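Local coordinates for periplasmic solute binding protein (Candidatus liberibacter, PDB 4CL2) that binds manganese and zinc ions and probably hands them, as the periplasmic component of a metal-uptake system, to a transporter in the inner membrane, at residues D86-I91 with L175-E180; R157-D162 with F182-L187; V169-C174 with F219-N224. One frame throughout, in Å; residues are numbered along the deposited sequence.

Contact 1: residues D86-I91 with L175-E180; sequences DGINPI and LVYLAE
Where the two lobes of this bilobal metal-binding protein face each other, I91, from the loop that follows strand 80-83, meets V176 and Y177 on the opening turn of helix 176-182. The phenol of Y177 carries the contact. Its chi1 of -64° sets CG beside its own backbone N, and the far end of the ring comes close to the loop. There the hydroxyl comes up to the backbone N-H of I91: I91 N donates to Y177 OH over 3.0 Å in an almost straight bond of 177°. The same hydroxyl is hydrogen-bonded to the backbone carbonyl of N104, a residue that also forms a backbone bond with I91.

Beyond the polar tip, I91 lays its side chain across one face of the ring, the two side chains running alongside each other with opposite sense. Its CD1 makes a CH-pi contact 3.9 Å from the ring centroid of Y177, displaced toward the rim, and approaches the carbonyl O of V176 at 3.5 Å. The other branch turns to the valine, I91 CG2 meeting V176 CG2 at 3.9 Å. At the ring edge, N89 O stands 3.7 Å from Y177 CE2, while I88 CG2 approaches CE2 obliquely. I88 packs in turn on helix 111-128.

Y177 also lies close to H106 of the metal site. Because its hydroxyl is gripped by an N-H and a carbonyl, the buried oxygen is satisfied in both roles, as acceptor and as donor, and these bonds with the CH-pi contact should restrain the rotation of the ring against the loop beside the metal ligand.

Contact 2: residues R157-D162 with F182-L187; sequences RIEKVD and FGFKSL
I158, near the C-terminal end of helix 133-158, is met by two phenylalanines: F182, closing helix 176-182, and F184, just before strand 185-188. Its two branches divide the work. CD1 lies 3.9 Å from F182 CE2, and the two side chains cross at about a right angle; CG2 lies against the CZ end of the F184 ring, at a separation modelled too short to be trusted, I158 being deposited in two conformers. The edge of that ring, in its own plane, also faces the backbone of I158, with F184 CZ 3.6 Å from I158 O. V161 adds its CB at 4.3 Å from F184 CZ. It is brought there by a type I turn from I158 to V161, in which V161 N bonds back to I158 O.

Next to I158 in sequence, E159 folds over the F182 backbone. A bend at chi2 (-63°) turns its CD toward that chain, and E159 OE2 comes within 2.6 Å of F182 O.

In the next shell, R166 links the two segments, forming a salt bridge to E159 OE1 and a hydrogen bond to G183 O. F168 stacks on F184, while V271 and L267 of helix 259-274 pack on I158 and F182 respectively.

The chemistry is thus a hydrophobic joint between the end of the long helix and the C-terminal lobe, with a charged clasp beside it: the arginine ties E159 to G183, where the chain leaves helix 176-182.

Contact 3: residues V169-C174 with F219-N224; sequences VTSEGC and FSESTN. With MN (manganese (II) ion), chain L.
E221, S171 and F219 give up the largest areas where V169-C174 meets F219-N224, and the carboxylate of E221 is the hub. Its chain bends at chi2 (89°), which swings CD toward the opposite backbone, and there each oxygen takes one of two successive N-H groups. S171 N reaches E221 OE2 on its syn lone pair (2.9 Å, 169°). E172 N reaches E221 OE1, also on the syn side and a little out of the carboxylate plane, over 2.9 Å at a more bent 148°, a bond by which E221, as a second-shell residue, holds the backbone of a metal ligand. E221 OE1 accepts a further bond from N224 ND2, which comes from above the carboxylate plane at 2.9 Å. Nearer the backbone, E221 CG touches C174 SG.

S171 answers with its hydroxyl. S171 OG, beside the backbone N, donates to F219 O in the carbonyl plane at 2.9 Å, continuing across the strands where the backbone N-H of S171 has been diverted to E221. Two residues before S171 the pairing is regular, F219 N giving its hydrogen to V169 O at 3.0 Å. Strands 167-170 and 217-221 run parallel and part at their C-terminal ends, the place where a Rossmann-like lobe of this family offers its ligands; strands 185-188 and 239-244 flank the pair.

The F219 ring presents its edge to V169 O and packs on L244. Past the corner at S171, E172 extends away from its backbone to manganese, E172 OE2 binding the ion at 2.3 Å and OE1 lying farther off; in this structure H106 and D247 are the other protein ligands. E172 OE2 is also hydrogen-bonded to N193 N. Between the two glutamates, whose OE1 atoms are too far apart to touch, one water lies 2.6 Å from E172 OE1 and 2.8 Å from E221 OE1.

Overall arrangement
From the N terminus, the chain first lays down 86-91, whose partner 175-180 arrives only after helices 111-128 and 133-158, so contact 1 closes a loop of 83 residues, about half of it helical. Contact 2 opens at 157-162 and closes after 19 residues, contact 3 opens at 169-174 and closes after 44. None is nested in another: each pair crosses, the six segments following in the order 1, 2, 3, 1, 2, 3. Contact 1 ties the loop after the N-terminal sheet to helix 176-182, contact 2 anchors the end of the long helix beside strand 185-188, and contact 3 joins strands 167-170 and 217-221. Contacts 2 and 3 meet through neighbouring strands, their centres about 17 Å apart.

Contact 1: residues D86-I91 with L175-E180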
loop_
_atom_site.group_PDB
_atom_site.type_symbol
_atom_site.label_atom_id
_atom_site.label_comp_id
_atom_site.label_asym_id
_atom_site.label_seq_id
_atom_site.Cartn_x
_atom_site.Cartn_y
_atom_site.Cartn_z
ATOM N N ASP A 86 -3.719 6.805 -10.771
ATOM C CA ASP A 86 -4.558 7.757 -11.523
ATOM C C ASP A 86 -6.032 7.472 -11.212
ATOM O O ASP A 86 -6.499 6.323 -11.302
ATOM C CB ASP A 86 -4.342 7.550 -13.036
ATOM C CG ASP A 86 -3.059 8.145 -13.558
ATOM O OD1 ASP A 86 -2.328 8.864 -12.815
ATOM O OD2 ASP A 86 -2.770 7.827 -14.742
ATOM N N GLY A 87 -6.775 8.522 -10.899
ATOM C CA GLY A 87 -8.197 8.367 -10.498
ATOM C C GLY A 87 -8.449 8.272 -9.003
ATOM O O GLY A 87 -9.626 8.118 -8.578
ATOM N N ILE A 88 -7.376 8.243 -8.192
ATOM C CA ILE A 88 -7.565 8.151 -6.747
ATOM C C ILE A 88 -7.387 9.570 -6.213
ATOM O O ILE A 88 -6.321 10.144 -6.361
ATOM C CB ILE A 88 -6.579 7.201 -6.085
ATOM C CG1 ILE A 88 -6.848 5.755 -6.578
ATOM C CG2 ILE A 88 -6.670 7.286 -4.570
ATOM C CD1 ILE A 88 -5.907 4.648 -6.160
ATOM N N ASN A 89 -8.385 10.089 -5.515
ATOM C CA ASN A 89 -8.278 11.404 -4.931
ATOM C C ASN A 89 -7.267 11.349 -3.796
ATOM O O ASN A 89 -7.381 10.504 -2.873
ATOM C CB ASN A 89 -9.658 11.806 -4.400
ATOM C CG ASN A 89 -9.704 13.199 -3.882
ATOM O OD1 ASN A 89 -9.363 14.056 -4.578
ATOM N ND2 ASN A 89 -10.084 13.392 -2.629
ATOM N N PRO A 90 -6.232 12.178 -3.876
ATOM C CA PRO A 90 -5.200 12.085 -2.825
ATOM C C PRO A 90 -5.657 12.578 -1.471
ATOM O O PRO A 90 -6.460 13.520 -1.385
ATOM C CB PRO A 90 -4.044 12.947 -3.341
ATOM C CG PRO A 90 -4.598 13.722 -4.481
ATOM C CD PRO A 90 -5.902 13.156 -4.929
ATOM N N ILE A 91 -5.122 11.936 -0.440
ATOM C CA ILE A 91 -5.243 12.378 0.923
ATOM C C ILE A 91 -3.907 12.946 1.367
ATOM O O ILE A 91 -2.870 12.325 1.125
ATOM C CB ILE A 91 -5.635 11.206 1.835
ATOM C CG1 ILE A 91 -7.033 10.689 1.446
ATOM C CG2 ILE A 91 -5.618 11.604 3.289
ATOM C CD1 ILE A 91 -7.419 9.467 2.265
ATOM N N LEU A 175 -2.984 4.023 7.057
ATOM C CA LEU A 175 -4.379 3.527 6.870
ATOM C C LEU A 175 -5.330 4.622 6.500
ATOM O O LEU A 175 -6.579 4.403 6.535
ATOM C CB LEU A 175 -4.954 2.784 8.108
ATOM C CG LEU A 175 -4.188 1.528 8.520
ATOM C CD1 LEU A 175 -4.831 0.869 9.734
ATOM C CD2 LEU A 175 -3.981 0.529 7.398
ATOM N N VAL A 176 -4.841 5.796 6.105
ATOM C CA VAL A 176 -5.750 6.913 5.863
ATOM C C VAL A 176 -6.714 6.611 4.701
ATOM O O VAL A 176 -7.888 7.039 4.767
ATOM C CB VAL A 176 -5.054 8.241 5.659
ATOM C CG1 VAL A 176 -4.262 8.589 6.916
ATOM C CG2 VAL A 176 -4.129 8.233 4.437
ATOM N N TYR A 177 -6.234 5.931 3.673
ATOM C CA TYR A 177 -7.125 5.497 2.583
ATOM C C TYR A 177 -8.108 4.396 2.964
ATOM O O TYR A 177 -9.281 4.410 2.475
ATOM C CB TYR A 177 -6.343 5.123 1.353
ATOM C CG TYR A 177 -5.579 6.290 0.737
ATOM C CD1 TYR A 177 -4.265 6.616 1.170
ATOM C CD2 TYR A 177 -6.138 7.078 -0.261
ATOM C CE1 TYR A 177 -3.569 7.685 0.613
ATOM C CE2 TYR A 177 -5.449 8.131 -0.814
ATOM C CZ TYR A 177 -4.140 8.440 -0.384
ATOM O OH TYR A 177 -3.495 9.513 -0.957
ATOM N N LEU A 178 -7.695 3.435 3.803
ATOM C CA LEU A 178 -8.610 2.470 4.366
ATOM C C LEU A 178 -9.734 3.149 5.163
ATOM O O LEU A 178 -10.902 2.782 5.087
ATOM C CB LEU A 178 -7.889 1.465 5.242
ATOM C CG LEU A 178 -8.696 0.235 5.609
ATOM C CD1 LEU A 178 -9.004 -0.556 4.355
ATOM C CD2 LEU A 178 -7.966 -0.616 6.610
ATOM N N ALA A 179 -9.357 4.105 6.036
ATOM C CA ALA A 179 -10.304 4.852 6.822
ATOM C C ALA A 179 -11.353 5.543 5.938
ATOM O O ALA A 179 -12.552 5.511 6.221
ATOM C CB ALA A 179 -9.570 5.902 7.689
ATOM N N GLU A 180 -10.902 6.159 4.849
ATOM C CA GLU A 180 -11.804 6.874 3.932
ATOM C C GLU A 180 -12.722 5.894 3.169
ATOM O O GLU A 180 -13.864 6.214 2.900
ATOM C CB GLU A 180 -10.986 7.747 2.963
ATOM C CG GLU A 180 -11.811 8.719 2.105
ATOM C CD GLU A 180 -12.365 8.085 0.839
ATOM O OE1 GLU A 180 -11.903 7.002 0.483
ATOM O OE2 GLU A 180 -13.335 8.642 0.273
#

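Contact 2: residues R157-D162 with F182-L187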
loop_
_atom_site.group_PDB
_atom_site.type_symbol
_atom_site.label_atom_id
_atom_site.label_comp_id
_atom_site.label_asym_id
_atom_site.label_seq_id
_atom_site.Cartn_x
_atom_site.Cartn_y
_atom_site.Cartn_z
ATOM N N ARG A 157 -17.692 -7.243 8.366
ATOM C CA ARG A 157 -17.572 -7.385 9.782
ATOM C C ARG A 157 -17.121 -6.071 10.483
ATOM O O ARG A 157 -17.737 -5.695 11.521
ATOM C CB ARG A 157 -16.596 -8.537 10.118
ATOM C CG ARG A 157 -16.592 -8.886 11.578
ATOM C CD ARG A 157 -16.087 -10.313 11.853
ATOM N NE ARG A 157 -15.554 -10.365 13.227
ATOM C CZ ARG A 157 -14.280 -10.590 13.561
ATOM N NH1 ARG A 157 -13.360 -10.870 12.633
ATOM N NH2 ARG A 157 -13.921 -10.547 14.843
ATOM N N ILE A 158 -16.160 -5.334 9.887
ATOM C CA ILE A 158 -15.612 -4.069 10.419
ATOM C C ILE A 158 -16.760 -3.061 10.559
ATOM O O ILE A 158 -16.840 -2.270 11.515
ATOM C CB ILE A 158 -14.451 -3.533 9.491
ATOM C CG1 ILE A 158 -13.178 -4.419 9.628
ATOM C CG2 ILE A 158 -14.106 -2.071 9.749
ATOM C CD1 ILE A 158 -12.094 -4.252 8.579
ATOM N N GLU A 159 -17.670 -3.089 9.568
ATOM C CA GLU A 159 -18.712 -2.099 9.527
ATOM C C GLU A 159 -19.727 -2.233 10.674
ATOM O O GLU A 159 -20.503 -1.321 10.886
ATOM C CB GLU A 159 -19.438 -2.105 8.190
ATOM C CG GLU A 159 -18.606 -1.643 7.034
ATOM C CD GLU A 159 -18.104 -0.171 7.094
ATOM O OE1 GLU A 159 -18.668 0.611 7.872
ATOM O OE2 GLU A 159 -17.195 0.182 6.318
ATOM N N LYS A 160 -19.723 -3.345 11.417
ATOM C CA LYS A 160 -20.563 -3.482 12.584
ATOM C C LYS A 160 -20.039 -2.784 13.838
ATOM O O LYS A 160 -20.724 -2.770 14.864
ATOM C CB LYS A 160 -20.770 -4.970 12.913
ATOM C CG LYS A 160 -21.386 -5.729 11.779
ATOM C CD LYS A 160 -21.588 -7.187 12.174
ATOM C CE LYS A 160 -21.992 -8.018 10.966
ATOM N NZ LYS A 160 -23.153 -7.445 10.223
ATOM N N VAL A 161 -18.829 -2.246 13.783
ATOM C CA VAL A 161 -18.206 -1.591 14.942
ATOM C C VAL A 161 -19.008 -0.327 15.340
ATOM O O VAL A 161 -19.333 0.514 14.473
ATOM C CB VAL A 161 -16.730 -1.208 14.670
ATOM C CG1 VAL A 161 -16.166 -0.331 15.785
ATOM C CG2 VAL A 161 -15.869 -2.470 14.535
ATOM N N ASP A 162 -19.299 -0.206 16.633
ATOM C CA ASP A 162 -20.063 0.920 17.130
ATOM C C ASP A 162 -19.333 2.199 16.785
ATOM O O ASP A 162 -18.107 2.252 16.870
ATOM C CB ASP A 162 -20.247 0.832 18.638
ATOM C CG ASP A 162 -21.338 -0.129 19.035
ATOM O OD1 ASP A 162 -22.180 -0.464 18.184
ATOM O OD2 ASP A 162 -21.343 -0.542 20.201
ATOM N N PHE A 182 -13.749 2.850 4.274
ATOM C CA PHE A 182 -14.642 2.115 5.159
ATOM C C PHE A 182 -15.457 3.031 6.053
ATOM O O PHE A 182 -16.338 2.539 6.798
ATOM C CB PHE A 182 -13.917 1.055 6.013
ATOM C CG PHE A 182 -13.339 -0.085 5.251
ATOM C CD1 PHE A 182 -13.526 -0.229 3.861
ATOM C CD2 PHE A 182 -12.681 -1.105 5.919
ATOM C CE1 PHE A 182 -12.991 -1.292 3.167
ATOM C CE2 PHE A 182 -12.172 -2.180 5.230
ATOM C CZ PHE A 182 -12.335 -2.275 3.878
ATOM N N GLY A 183 -15.137 4.349 6.090
ATOM C CA GLY A 183 -15.825 5.274 6.951
ATOM C C GLY A 183 -15.384 5.282 8.407
ATOM O O GLY A 183 -16.196 5.296 9.318
ATOM N N PHE A 184 -14.074 5.270 8.615
ATOM C CA PHE A 184 -13.457 5.325 9.949
ATOM C C PHE A 184 -12.644 6.609 10.034
ATOM O O PHE A 184 -12.235 7.206 9.020
ATOM C CB PHE A 184 -12.530 4.106 10.184
ATOM C CG PHE A 184 -13.250 2.887 10.621
ATOM C CD1 PHE A 184 -14.216 2.325 9.765
ATOM C CD2 PHE A 184 -12.968 2.245 11.810
ATOM C CE1 PHE A 184 -14.928 1.198 10.123
ATOM C CE2 PHE A 184 -13.702 1.130 12.184
ATOM C CZ PHE A 184 -14.670 0.606 11.352
ATOM N N LYS A 185 -12.359 7.022 11.247
ATOM C CA LYS A 185 -11.379 8.117 11.454
ATOM C C LYS A 185 -9.984 7.537 11.690
ATOM O O LYS A 185 -9.904 6.404 12.115
ATOM C CB LYS A 185 -11.808 8.910 12.679
ATOM C CG LYS A 185 -13.139 9.645 12.482
ATOM C CD LYS A 185 -13.997 9.554 13.754
ATOM C CE LYS A 185 -14.857 8.282 13.791
ATOM N NZ LYS A 185 -15.250 7.928 15.184
ATOM N N SER A 186 -8.901 8.235 11.328
ATOM C CA SER A 186 -7.498 7.676 11.471
ATOM C C SER A 186 -6.763 8.694 12.407
ATOM O O SER A 186 -7.082 9.933 12.506
ATOM C CB SER A 186 -6.682 7.345 10.108
ATOM O OG SER A 186 -5.882 6.040 10.016
ATOM N N LEU A 187 -5.848 8.139 13.159
ATOM C CA LEU A 187 -4.918 8.880 14.005
ATOM C C LEU A 187 -3.609 8.147 13.847
ATOM O O LEU A 187 -3.610 6.935 13.642
ATOM C CB LEU A 187 -5.304 8.826 15.463
ATOM C CG LEU A 187 -6.091 9.917 16.166
ATOM C CD1 LEU A 187 -6.121 9.513 17.643
ATOM C CD2 LEU A 187 -5.416 11.276 16.003
#

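Contact 3: residues V169-C174 with F219-N224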
loop_
_atom_site.group_PDB
_atom_site.type_symbol
_atom_site.label_atom_id
_atom_site.label_comp_id
_atom_site.label_asym_id
_atom_site.label_seq_id
_atom_site.Cartn_x
_atom_site.Cartn_y
_atom_site.Cartn_z
ATOM N N VAL A 169 -5.895 3.543 14.434
ATOM C CA VAL A 169 -4.729 4.266 15.048
ATOM C C VAL A 169 -3.422 3.480 14.873
ATOM O O VAL A 169 -3.308 2.345 15.265
ATOM C CB VAL A 169 -4.952 4.546 16.531
ATOM C CG1 VAL A 169 -3.802 5.370 17.148
ATOM C CG2 VAL A 169 -6.278 5.283 16.701
ATOM N N THR A 170 -2.502 4.097 14.187
ATOM C CA THR A 170 -1.315 3.402 13.726
ATOM C C THR A 170 -0.112 4.284 14.028
ATOM O O THR A 170 -0.255 5.376 14.594
ATOM C CB THR A 170 -1.333 3.104 12.241
ATOM O OG1 THR A 170 -1.515 4.331 11.558
ATOM C CG2 THR A 170 -2.440 2.149 11.868
ATOM N N SER A 171 1.068 3.791 13.669
ATOM C CA SER A 171 2.289 4.546 13.950
ATOM C C SER A 171 2.509 5.465 12.725
ATOM O O SER A 171 2.439 6.696 12.882
ATOM C CB SER A 171 3.478 3.557 14.174
ATOM O OG SER A 171 3.226 2.845 15.393
ATOM N N GLU A 172 2.881 4.897 11.615
ATOM C CA GLU A 172 2.856 5.619 10.334
ATOM C C GLU A 172 1.420 5.859 9.883
ATOM O O GLU A 172 0.531 5.074 10.198
ATOM C CB GLU A 172 3.562 4.799 9.245
ATOM C CG GLU A 172 3.870 5.614 7.994
ATOM C CD GLU A 172 4.363 4.763 6.829
ATOM O OE1 GLU A 172 3.908 3.646 6.636
ATOM O OE2 GLU A 172 5.148 5.217 6.044
ATOM N N GLY A 173 1.179 6.952 9.138
ATOM C CA GLY A 173 -0.200 7.207 8.588
ATOM C C GLY A 173 -0.519 6.320 7.405
ATOM O O GLY A 173 -0.848 6.798 6.293
ATOM N N CYS A 174 -0.489 5.018 7.617
ATOM C CA CYS A 174 -0.591 4.060 6.546
ATOM C C CYS A 174 -2.029 3.657 6.218
ATOM O O CYS A 174 -2.217 2.948 5.262
ATOM C CB CYS A 174 0.216 2.803 6.923
ATOM S SG CYS A 174 -0.229 2.059 8.490
ATOM N N PHE A 219 -1.594 0.348 16.647
ATOM C CA PHE A 219 -0.735 -0.625 15.947
ATOM C C PHE A 219 0.603 -0.026 15.566
ATOM O O PHE A 219 0.785 1.229 15.529
ATOM C CB PHE A 219 -1.387 -1.071 14.662
ATOM C CG PHE A 219 -2.727 -1.745 14.855
ATOM C CD1 PHE A 219 -2.783 -3.104 15.153
ATOM C CD2 PHE A 219 -3.903 -1.025 14.788
ATOM C CE1 PHE A 219 -4.005 -3.740 15.342
ATOM C CE2 PHE A 219 -5.131 -1.657 14.946
ATOM C CZ PHE A 219 -5.172 -3.006 15.233
ATOM N N SER A 220 1.562 -0.893 15.345
ATOM C CA SER A 220 2.741 -0.555 14.531
ATOM C C SER A 220 2.821 -1.365 13.304
ATOM O O SER A 220 1.914 -2.148 13.015
ATOM C CB SER A 220 4.035 -0.624 15.375
ATOM O OG SER A 220 4.315 -1.989 15.762
ATOM N N GLU A 221 3.859 -1.161 12.494
ATOM C CA GLU A 221 3.941 -1.757 11.215
ATOM C C GLU A 221 5.269 -2.497 10.961
ATOM O O GLU A 221 6.228 -2.317 11.668
ATOM C CB GLU A 221 3.612 -0.740 10.112
ATOM C CG GLU A 221 2.240 -0.059 10.336
ATOM C CD GLU A 221 2.276 1.213 11.197
ATOM O OE1 GLU A 221 3.023 2.077 10.907
ATOM O OE2 GLU A 221 1.524 1.338 12.149
ATOM N N SER A 222 5.277 -3.327 9.928
ATOM C CA SER A 222 6.340 -4.362 9.822
ATOM C C SER A 222 7.699 -3.755 9.461
ATOM O O SER A 222 8.739 -4.362 9.742
ATOM C CB SER A 222 5.988 -5.419 8.784
ATOM O OG SER A 222 5.897 -4.873 7.443
ATOM N N THR A 223 7.702 -2.533 8.964
ATOM C CA THR A 223 8.988 -1.859 8.672
ATOM C C THR A 223 9.365 -0.750 9.614
ATOM O O THR A 223 10.309 -0.031 9.326
ATOM C CB THR A 223 9.027 -1.364 7.239
ATOM O OG1 THR A 223 8.101 -0.284 7.021
ATOM C CG2 THR A 223 8.655 -2.506 6.316
ATOM N N ASN A 224 8.668 -0.598 10.729
ATOM C CA ASN A 224 9.063 0.398 11.713
ATOM C C ASN A 224 9.124 -0.158 13.096
ATOM O O ASN A 224 8.888 -1.333 13.287
ATOM C CB ASN A 224 8.207 1.675 11.572
ATOM C CG ASN A 224 6.737 1.438 11.795
ATOM O OD1 ASN A 224 6.334 0.596 12.603
ATOM N ND2 ASN A 224 5.918 2.225 11.119
HETATM MN MN MN L . 5.033 3.958 4.147
HETATM O O HOH W 1 4.170 1.705 8.402
#